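Local atomic coordinates of response regulator receiver (Brucella melitensis biovar Abortus, PDB entry 4G97), a protein that probably senses a phosphorylation signal through its receiver domain and relays it through a sigma-factor-like domain to control the bacterial general stress response. Residues P12-F17 with A30-A35; R19-S24 with P95-L100; E156-S161 with M245-I250; P233-T238 with S251-F256. All blocks are in the same frame, centred on the assembly; numbering follows the deposited sequence.

Contact 1: residues P12-F17 with A30-A35; sequences PYLRRF and AYVAAA
Val32 of helix 25-41 rests on Leu14 and Arg15 of helix 11-22, closing a pair of consecutive helices joined by a short turn, part of the sigma2-like, all-helical region of PhyR. The contact is small and apolar, and no hydrogen bond crosses it. Leu14 and Val32 run alongside each other, pointing opposite ways, with Leu14 CG 3.9 Å from Val32 CG2 and Leu14 CD2 4.0 Å from Val32 CG1. The beta-branched valine suits this place because its two methyls spread the contact: CG1, anti to the backbone N (chi1 170°), lies against Leu14 CD2 and Arg15 CG, and CG2 touches both side chains and the backbone of the facing helix. Phe60 of helix 52-64 also covers Leu14, extending the buried layer to a third helix.

Arg15 adds its aliphatic part. Its side chain lies nearly perpendicular to that of Val32, with Arg15 CG 3.9 Å from Val32 CG2. The chain is extended from CG to NE, carrying the guanidinium past the valine so that NH1 can bond to the carbonyl O of Leu226, in the receiver domain. It is thus apolar at its base and polar at its end. Val32 CG2 also comes within 3.8 Å of Arg15 CA.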
# COMPACT_ATOMS: atom_id res chain seq x y z
N PRO A 12 -4.70 -5.66 11.13
CA PRO A 12 -4.60 -4.39 10.40
C PRO A 12 -3.52 -4.41 9.31
O PRO A 12 -3.83 -4.12 8.16
CB PRO A 12 -4.25 -3.38 11.51
CG PRO A 12 -4.94 -3.95 12.71
CD PRO A 12 -4.66 -5.42 12.59
N TYR A 13 -2.27 -4.82 9.65
CA TYR A 13 -1.18 -4.86 8.69
C TYR A 13 -1.37 -5.88 7.59
O TYR A 13 -0.82 -5.72 6.50
CB TYR A 13 0.20 -5.00 9.38
CG TYR A 13 0.61 -3.76 10.15
CD1 TYR A 13 0.11 -2.50 9.81
CD2 TYR A 13 1.53 -3.84 11.19
CE1 TYR A 13 0.47 -1.37 10.51
CE2 TYR A 13 1.90 -2.70 11.90
CZ TYR A 13 1.36 -1.47 11.57
OH TYR A 13 1.74 -0.32 12.23
N LEU A 14 -2.11 -6.96 7.88
CA LEU A 14 -2.38 -7.97 6.86
C LEU A 14 -3.34 -7.38 5.82
O LEU A 14 -3.17 -7.65 4.63
CB LEU A 14 -2.91 -9.27 7.47
CG LEU A 14 -3.26 -10.40 6.48
CD1 LEU A 14 -2.03 -11.02 5.86
CD2 LEU A 14 -4.13 -11.48 7.15
N ARG A 15 -4.31 -6.53 6.25
CA ARG A 15 -5.22 -5.81 5.34
C ARG A 15 -4.38 -4.83 4.50
O ARG A 15 -4.62 -4.73 3.31
CB ARG A 15 -6.31 -5.03 6.11
CG ARG A 15 -7.36 -5.96 6.71
CD ARG A 15 -8.54 -5.25 7.34
NE ARG A 15 -9.28 -6.19 8.18
CZ ARG A 15 -9.10 -6.34 9.49
NH1 ARG A 15 -8.28 -5.53 10.15
NH2 ARG A 15 -9.78 -7.25 10.16
N ARG A 16 -3.38 -4.13 5.10
CA ARG A 16 -2.52 -3.21 4.34
C ARG A 16 -1.85 -3.99 3.19
O ARG A 16 -1.93 -3.57 2.02
CB ARG A 16 -1.46 -2.57 5.24
CG ARG A 16 -0.50 -1.65 4.45
CD ARG A 16 0.63 -1.09 5.28
NE ARG A 16 1.39 -2.17 5.92
CZ ARG A 16 2.16 -2.03 6.99
NH1 ARG A 16 2.33 -0.84 7.54
NH2 ARG A 16 2.77 -3.08 7.51
N PHE A 17 -1.25 -5.14 3.53
CA PHE A 17 -0.60 -6.03 2.57
C PHE A 17 -1.61 -6.51 1.51
O PHE A 17 -1.33 -6.39 0.32
CB PHE A 17 0.02 -7.22 3.32
CG PHE A 17 0.65 -8.27 2.43
CD1 PHE A 17 1.78 -7.98 1.67
CD2 PHE A 17 0.14 -9.57 2.40
CE1 PHE A 17 2.35 -8.96 0.85
CE2 PHE A 17 0.73 -10.55 1.60
CZ PHE A 17 1.82 -10.23 0.82
N ALA A 30 -11.76 -8.26 1.80
CA ALA A 30 -12.50 -9.51 1.58
C ALA A 30 -11.62 -10.75 1.65
O ALA A 30 -12.04 -11.75 2.24
CB ALA A 30 -13.24 -9.46 0.25
N TYR A 31 -10.39 -10.68 1.11
CA TYR A 31 -9.42 -11.78 1.16
C TYR A 31 -8.97 -12.00 2.60
O TYR A 31 -8.69 -13.14 2.98
CB TYR A 31 -8.19 -11.49 0.29
CG TYR A 31 -8.29 -11.96 -1.15
CD1 TYR A 31 -8.31 -11.05 -2.20
CD2 TYR A 31 -8.28 -13.32 -1.47
CE1 TYR A 31 -8.39 -11.47 -3.53
CE2 TYR A 31 -8.34 -13.76 -2.79
CZ TYR A 31 -8.39 -12.83 -3.82
OH TYR A 31 -8.45 -13.25 -5.13
N VAL A 32 -8.87 -10.92 3.40
CA VAL A 32 -8.46 -11.05 4.81
C VAL A 32 -9.60 -11.69 5.60
O VAL A 32 -9.35 -12.64 6.34
CB VAL A 32 -7.94 -9.74 5.46
CG1 VAL A 32 -7.77 -9.90 6.98
CG2 VAL A 32 -6.61 -9.33 4.82
N ALA A 33 -10.84 -11.19 5.39
CA ALA A 33 -12.05 -11.69 6.05
C ALA A 33 -12.27 -13.18 5.76
O ALA A 33 -12.58 -13.94 6.69
CB ALA A 33 -13.26 -10.87 5.64
N ALA A 34 -12.04 -13.61 4.49
CA ALA A 34 -12.17 -15.02 4.07
C ALA A 34 -11.14 -15.91 4.75
O ALA A 34 -11.48 -17.02 5.15
CB ALA A 34 -12.05 -15.15 2.55
N ALA A 35 -9.89 -15.45 4.89
CA ALA A 35 -8.86 -16.25 5.54
C ALA A 35 -9.14 -16.37 7.04
O ALA A 35 -8.87 -17.42 7.63
CB ALA A 35 -7.48 -15.66 5.30

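Contact 2: residues R19-S24 with P95-L100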
# COMPACT_ATOMS: atom_id res chain seq x y z
N ARG A 19 -4.59 -5.19 0.53
CA ARG A 19 -5.00 -4.07 -0.31
C ARG A 19 -3.91 -3.71 -1.32
O ARG A 19 -4.23 -3.51 -2.49
CB ARG A 19 -5.35 -2.85 0.55
CG ARG A 19 -6.57 -3.07 1.46
CD ARG A 19 -6.77 -1.88 2.35
NE ARG A 19 -7.69 -2.17 3.44
CZ ARG A 19 -8.05 -1.29 4.37
NH1 ARG A 19 -7.60 -0.04 4.34
NH2 ARG A 19 -8.87 -1.66 5.35
N ALA A 20 -2.62 -3.64 -0.89
CA ALA A 20 -1.48 -3.33 -1.79
C ALA A 20 -1.35 -4.40 -2.88
O ALA A 20 -1.01 -4.09 -4.02
CB ALA A 20 -0.19 -3.26 -1.00
N LEU A 21 -1.65 -5.64 -2.51
CA LEU A 21 -1.58 -6.82 -3.36
C LEU A 21 -2.70 -6.90 -4.38
O LEU A 21 -2.45 -7.36 -5.48
CB LEU A 21 -1.61 -8.05 -2.45
CG LEU A 21 -0.78 -9.23 -2.89
CD1 LEU A 21 0.72 -8.91 -2.78
CD2 LEU A 21 -1.13 -10.45 -2.03
N THR A 22 -3.93 -6.49 -4.04
CA THR A 22 -5.09 -6.59 -4.93
C THR A 22 -5.47 -5.26 -5.62
O THR A 22 -6.18 -5.28 -6.63
CB THR A 22 -6.29 -7.18 -4.18
OG1 THR A 22 -6.76 -6.23 -3.22
CG2 THR A 22 -5.98 -8.51 -3.54
N GLY A 23 -5.05 -4.14 -5.05
CA GLY A 23 -5.35 -2.83 -5.61
C GLY A 23 -6.67 -2.20 -5.22
O GLY A 23 -7.01 -1.14 -5.75
N SER A 24 -7.43 -2.79 -4.27
CA SER A 24 -8.67 -2.16 -3.78
C SER A 24 -8.90 -2.44 -2.32
O SER A 24 -8.49 -3.48 -1.82
CB SER A 24 -9.88 -2.61 -4.59
OG SER A 24 -9.94 -4.03 -4.66
N PRO A 95 7.04 -11.77 -7.40
CA PRO A 95 8.12 -10.82 -7.05
C PRO A 95 7.57 -9.55 -6.39
O PRO A 95 8.21 -8.99 -5.51
CB PRO A 95 8.79 -10.51 -8.40
CG PRO A 95 8.32 -11.57 -9.32
CD PRO A 95 6.93 -11.90 -8.87
N ARG A 96 6.35 -9.12 -6.78
CA ARG A 96 5.69 -7.96 -6.16
C ARG A 96 5.28 -8.29 -4.73
O ARG A 96 5.45 -7.44 -3.85
CB ARG A 96 4.53 -7.44 -7.02
CG ARG A 96 5.05 -6.72 -8.24
CD ARG A 96 3.99 -6.06 -9.08
NE ARG A 96 4.60 -5.28 -10.16
CZ ARG A 96 4.96 -4.00 -10.07
NH1 ARG A 96 4.74 -3.32 -8.95
NH2 ARG A 96 5.53 -3.39 -11.11
N GLN A 97 4.86 -9.55 -4.46
CA GLN A 97 4.54 -10.02 -3.11
C GLN A 97 5.80 -10.00 -2.24
O GLN A 97 5.76 -9.55 -1.10
CB GLN A 97 4.01 -11.46 -3.15
CG GLN A 97 2.67 -11.61 -3.83
CD GLN A 97 2.15 -13.02 -3.76
OE1 GLN A 97 2.22 -13.68 -2.73
NE2 GLN A 97 1.58 -13.48 -4.86
N ALA A 98 6.94 -10.44 -2.82
CA ALA A 98 8.21 -10.50 -2.12
C ALA A 98 8.69 -9.11 -1.71
O ALA A 98 9.01 -8.89 -0.54
CB ALA A 98 9.25 -11.22 -2.99
N PHE A 99 8.66 -8.15 -2.65
CA PHE A 99 9.08 -6.77 -2.38
C PHE A 99 8.16 -6.10 -1.36
O PHE A 99 8.65 -5.39 -0.47
CB PHE A 99 9.15 -5.96 -3.69
CG PHE A 99 10.08 -4.78 -3.60
CD1 PHE A 99 11.42 -4.90 -3.93
CD2 PHE A 99 9.62 -3.54 -3.17
CE1 PHE A 99 12.29 -3.81 -3.82
CE2 PHE A 99 10.48 -2.44 -3.07
CZ PHE A 99 11.81 -2.59 -3.40
N LEU A 100 6.84 -6.36 -1.46
CA LEU A 100 5.86 -5.79 -0.53
C LEU A 100 6.13 -6.27 0.90
O LEU A 100 6.18 -5.45 1.80
CB LEU A 100 4.40 -6.06 -0.95
CG LEU A 100 3.86 -5.27 -2.18
CD1 LEU A 100 2.43 -5.64 -2.44
CD2 LEU A 100 3.92 -3.76 -1.97
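Leu21, near the end of helix 11-22, packs with Ala20 against Gln97 and Leu100 of helix 94-104, a helix-helix contact that ties the sigma2-like part of the protein to the following sigma-like part. One methyl does most of the work. Leu21 CD1 lies 3.5 Å from Gln97 CG and 3.7 Å from Leu100 CD1, so it settles between two side chains that are one helical turn apart. Leu100 CD1 also touches Ala20, its distance to Ala20 CB being 3.8 Å; the small alanine allows the leucine to come close to the helix backbone. Gln97 offers only its aliphatic part here. With CG anti to the carbonyl carbon (chi1 -67°) and the chain extended beyond, the methylene faces Leu21 while the amide travels onward, where NE2 makes a weak hydrogen bond to the carbonyl O of Ala92.

The next shell fixes these groups in place. Ala92 shares a backbone hydrogen bond with Leu21, fastening the chain just ahead of helix 94-104 to the end of helix 11-22. Just before Ala20, Arg19 forms salt bridges with Asp29 and with Glu232 of the receiver domain. Helix 11-22 stops directly after the contact. Gly23 has a positive phi of 86°, where the lack of a CB avoids a clash with the carbonyl O of Thr22, and Ser24 then serves as N-cap of helix 25-41. Gly23 N is bonded to Arg19 O at 2.8 Å.

Contact 3: residues E156-S161 with M245-I250; sequences EQMVES and MVKALI
Met158 and Val159 on helix 149-161 meet Val246, Lys247 and Ile250 on helix 243-265. In the CheY-like receiver fold these are the first and last helices, which share one face of the central parallel sheet. Their short segments cross at -53° with axes 10.2 Å apart, a separation that the side chains bridge without any hydrogen bond.

Met158 touches two residues of the facing helix. Its CG stands anti to the backbone N and slides alongside Val246, 4.1 Å from CG1; the chain then bends at chi2 and again at chi3 (-125°), which lays the terminal methyl over the lysine stem. Met158 CE is 3.7 Å from Lys247 CB and 3.8 Å from Lys247 CD. Flexible and unbranched, methionine can follow such a bent path. Lys247 contributes methylenes here, and its own bend at chi3 (95°) leads the ammonium away toward Asp244, a long, weak ion pair.

The side chains of Ile250 and Val159 meet almost square-on. The CG1 branch of Ile250, anti to the carbonyl carbon, continues nearly straight to CD1, a longer arm than valine has, whereas Val159 uses its CG2 branch. Val159 CG2 and Ile250 CD1 are 3.6 Å apart.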
# COMPACT_ATOMS: atom_id res chain seq x y z
N GLU A 156 9.25 14.16 -1.96
CA GLU A 156 9.67 14.81 -3.22
C GLU A 156 10.95 14.24 -3.77
O GLU A 156 11.00 13.83 -4.92
CB GLU A 156 9.72 16.34 -3.08
CG GLU A 156 10.18 17.03 -4.37
CD GLU A 156 10.10 18.54 -4.45
OE1 GLU A 156 9.23 19.14 -3.78
OE2 GLU A 156 10.86 19.12 -5.25
N GLN A 157 11.98 14.15 -2.91
CA GLN A 157 13.29 13.60 -3.27
C GLN A 157 13.18 12.14 -3.74
O GLN A 157 13.80 11.80 -4.74
CB GLN A 157 14.26 13.72 -2.08
N MET A 158 12.39 11.29 -3.04
CA MET A 158 12.22 9.88 -3.42
C MET A 158 11.49 9.73 -4.77
O MET A 158 11.90 8.95 -5.61
CB MET A 158 11.46 9.08 -2.33
CG MET A 158 11.10 7.62 -2.76
SD MET A 158 12.53 6.48 -2.79
CE MET A 158 12.45 5.90 -4.34
N VAL A 159 10.42 10.47 -4.93
CA VAL A 159 9.58 10.51 -6.14
C VAL A 159 10.41 10.93 -7.38
O VAL A 159 10.35 10.26 -8.42
CB VAL A 159 8.39 11.45 -5.78
CG1 VAL A 159 7.87 12.23 -6.96
CG2 VAL A 159 7.29 10.68 -5.07
N GLU A 160 11.25 11.98 -7.23
CA GLU A 160 12.12 12.50 -8.28
C GLU A 160 13.19 11.50 -8.66
O GLU A 160 13.48 11.32 -9.86
CB GLU A 160 12.74 13.83 -7.85
CG GLU A 160 11.73 14.95 -7.82
CD GLU A 160 12.21 16.30 -7.32
OE1 GLU A 160 13.25 16.37 -6.63
OE2 GLU A 160 11.49 17.29 -7.55
N SER A 161 13.75 10.78 -7.66
CA SER A 161 14.77 9.76 -7.88
C SER A 161 14.23 8.64 -8.76
O SER A 161 15.01 8.01 -9.47
CB SER A 161 15.28 9.19 -6.56
OG SER A 161 14.42 8.19 -6.05
N MET A 245 9.30 1.88 1.19
CA MET A 245 7.86 1.68 1.41
C MET A 245 7.09 2.55 0.41
O MET A 245 6.15 2.07 -0.23
CB MET A 245 7.46 1.98 2.87
CG MET A 245 5.96 1.86 3.11
SD MET A 245 5.44 2.41 4.74
CE MET A 245 5.95 1.02 5.72
N VAL A 246 7.52 3.81 0.25
CA VAL A 246 6.96 4.81 -0.68
C VAL A 246 7.15 4.33 -2.13
O VAL A 246 6.19 4.28 -2.90
CB VAL A 246 7.58 6.20 -0.45
CG1 VAL A 246 7.17 7.18 -1.54
CG2 VAL A 246 7.20 6.74 0.93
N LYS A 247 8.37 3.95 -2.47
CA LYS A 247 8.74 3.42 -3.78
C LYS A 247 7.82 2.24 -4.18
O LYS A 247 7.27 2.22 -5.29
CB LYS A 247 10.21 2.98 -3.72
CG LYS A 247 10.73 2.29 -4.97
CD LYS A 247 12.25 2.18 -4.95
CE LYS A 247 12.77 0.88 -4.41
NZ LYS A 247 14.25 0.87 -4.32
N ALA A 248 7.64 1.28 -3.25
CA ALA A 248 6.82 0.09 -3.44
C ALA A 248 5.37 0.42 -3.66
O ALA A 248 4.76 -0.17 -4.54
CB ALA A 248 6.95 -0.84 -2.24
N LEU A 249 4.81 1.32 -2.85
CA LEU A 249 3.41 1.67 -2.97
C LEU A 249 3.10 2.50 -4.21
O LEU A 249 2.05 2.29 -4.80
CB LEU A 249 2.84 2.25 -1.69
CG LEU A 249 2.82 1.27 -0.51
CD1 LEU A 249 2.55 1.99 0.78
CD2 LEU A 249 1.82 0.13 -0.74
N ILE A 250 4.03 3.38 -4.64
CA ILE A 250 3.85 4.11 -5.89
C ILE A 250 3.85 3.12 -7.05
O ILE A 250 2.98 3.19 -7.92
CB ILE A 250 4.89 5.26 -6.12
CG1 ILE A 250 4.68 6.36 -5.08
CG2 ILE A 250 4.74 5.84 -7.55
CD1 ILE A 250 5.83 7.35 -5.01

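Contact 4: residues P233-T238 with S251-F256; sequences PTFLVT and SQALFF
The last beta-alpha unit of the receiver fold, strand 236-238 followed by helix 243-265, is closed by Phe235, whose ring packs on Gln252, Ala253 and Phe256. Ala253 places its methyl over one ring face in a CH-pi contact: CB is 4.2 Å from the centroid of the Phe235 ring and 27° off the ring normal. The smallness of alanine lets the ring approach the helix backbone itself, with Phe235 CZ 3.8 Å from Ala253 CA. The opposite face is covered by Thr234, whose CG2 sits 3.6 Å above the plane of the Phe235 ring, over its centre. Sandwiched in this way, the ring has little freedom to tip.

Phe256 comes to the ring from another side, its CD2 lying near the plane of Phe235 at the edge, 4.2 Å from Phe235 CZ. Gln252 adds its aliphatic base, with CB 3.9 Å from Phe235 CE1. Beyond CB the glutamine chain bends sharply at chi2 (-60°), and the amide plane turns 79° from the plane of the Phe235 ring.

That bend brings the amide to the sigma-like part of the protein, where OE1 accepts a hydrogen bond from Arg96 NH1 and NE2 donates one to the carbonyl O of Ala20. Two opposite bonding roles fix how the buried amide is turned. Ala253 and Phe256 thus hold the Phe235 ring by apolar contact, whereas Gln252 combines an apolar base for that ring with a polar end that binds the adjoining domain.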
# COMPACT_ATOMS: atom_id res chain seq x y z
N PRO A 233 -8.35 3.94 2.96
CA PRO A 233 -7.38 3.92 1.84
C PRO A 233 -6.94 2.55 1.37
O PRO A 233 -6.81 1.61 2.17
CB PRO A 233 -6.15 4.63 2.43
CG PRO A 233 -6.69 5.49 3.53
CD PRO A 233 -7.85 4.73 4.10
N THR A 234 -6.65 2.44 0.07
CA THR A 234 -6.12 1.22 -0.53
C THR A 234 -4.60 1.18 -0.25
O THR A 234 -4.05 0.13 0.03
CB THR A 234 -6.39 1.23 -2.05
OG1 THR A 234 -7.79 1.14 -2.24
CG2 THR A 234 -5.71 0.09 -2.80
N PHE A 235 -3.94 2.33 -0.38
CA PHE A 235 -2.48 2.43 -0.24
C PHE A 235 -2.15 3.34 0.91
O PHE A 235 -2.64 4.46 0.97
CB PHE A 235 -1.85 2.91 -1.56
CG PHE A 235 -2.17 2.05 -2.75
CD1 PHE A 235 -1.65 0.76 -2.87
CD2 PHE A 235 -2.93 2.56 -3.81
CE1 PHE A 235 -1.95 -0.04 -3.97
CE2 PHE A 235 -3.21 1.76 -4.93
CZ PHE A 235 -2.72 0.47 -5.00
N LEU A 236 -1.39 2.81 1.87
CA LEU A 236 -1.12 3.52 3.12
C LEU A 236 0.36 3.47 3.48
O LEU A 236 0.91 2.39 3.69
CB LEU A 236 -1.96 2.85 4.23
CG LEU A 236 -2.36 3.66 5.45
CD1 LEU A 236 -3.15 4.93 5.07
CD2 LEU A 236 -3.22 2.81 6.36
N VAL A 237 0.99 4.63 3.51
CA VAL A 237 2.40 4.80 3.87
C VAL A 237 2.40 5.22 5.35
O VAL A 237 1.60 6.06 5.76
CB VAL A 237 3.10 5.87 2.97
CG1 VAL A 237 4.43 6.34 3.56
CG2 VAL A 237 3.33 5.34 1.56
N THR A 238 3.31 4.64 6.14
CA THR A 238 3.45 5.04 7.55
C THR A 238 4.46 6.21 7.62
O THR A 238 5.47 6.17 6.92
CB THR A 238 3.89 3.85 8.40
OG1 THR A 238 2.84 2.88 8.40
CG2 THR A 238 4.22 4.24 9.85
N SER A 251 4.80 2.17 -7.04
CA SER A 251 4.91 1.12 -8.05
C SER A 251 3.59 0.33 -8.16
O SER A 251 3.09 0.13 -9.27
CB SER A 251 6.06 0.18 -7.73
OG SER A 251 6.12 -0.86 -8.69
N GLN A 252 3.04 -0.15 -7.02
CA GLN A 252 1.76 -0.87 -7.04
C GLN A 252 0.64 -0.01 -7.60
O GLN A 252 -0.14 -0.49 -8.42
CB GLN A 252 1.37 -1.35 -5.63
CG GLN A 252 2.23 -2.47 -5.10
CD GLN A 252 2.19 -3.71 -5.94
OE1 GLN A 252 3.15 -4.01 -6.63
NE2 GLN A 252 1.12 -4.48 -5.88
N ALA A 253 0.54 1.24 -7.15
CA ALA A 253 -0.53 2.16 -7.58
C ALA A 253 -0.53 2.37 -9.11
O ALA A 253 -1.61 2.42 -9.70
CB ALA A 253 -0.41 3.50 -6.87
N LEU A 254 0.66 2.49 -9.72
CA LEU A 254 0.84 2.66 -11.15
C LEU A 254 0.63 1.34 -11.89
O LEU A 254 0.14 1.37 -13.02
CB LEU A 254 2.23 3.21 -11.47
CG LEU A 254 2.53 4.65 -11.05
CD1 LEU A 254 4.00 4.95 -11.24
CD2 LEU A 254 1.69 5.65 -11.84
N PHE A 255 0.99 0.20 -11.26
CA PHE A 255 0.76 -1.15 -11.80
C PHE A 255 -0.75 -1.39 -11.99
O PHE A 255 -1.16 -1.81 -13.07
CB PHE A 255 1.39 -2.22 -10.89
CG PHE A 255 1.12 -3.65 -11.28
CD1 PHE A 255 1.85 -4.27 -12.29
CD2 PHE A 255 0.11 -4.38 -10.65
CE1 PHE A 255 1.57 -5.59 -12.67
CE2 PHE A 255 -0.18 -5.70 -11.04
CZ PHE A 255 0.57 -6.30 -12.04
N PHE A 256 -1.57 -1.07 -10.95
CA PHE A 256 -3.03 -1.22 -11.02
C PHE A 256 -3.68 -0.15 -11.87
O PHE A 256 -4.68 -0.45 -12.52
CB PHE A 256 -3.70 -1.31 -9.64
CG PHE A 256 -3.35 -2.60 -8.95
CD1 PHE A 256 -3.88 -3.81 -9.40
CD2 PHE A 256 -2.49 -2.62 -7.86
CE1 PHE A 256 -3.54 -5.01 -8.78
CE2 PHE A 256 -2.15 -3.83 -7.24
CZ PHE A 256 -2.68 -5.01 -7.71

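Overall arrangement
Contact 1 and contact 2 share helix 11-22 in the sigma-like region, their centres about 12 Å apart, and their segments alternate along the chain. Contact 3 and contact 4 come later, in the receiver domain; they share helix 243-265, have centres about 11 Å apart and alternate likewise. Contact 4 is close to the chain's centre, its own centre about 9 Å from that of contact 2, while the centres of contacts 1 and 3 stand about 24 Å apart on opposite sides. Between the two pairs runs the domain interface: Arg19 NH1 bonds to Pro233 O, and Phe99 packs on Lys247 and Ala248. Such a clasped form is consistent with a receiver that restrains the sigma-like domain until phosphorylation.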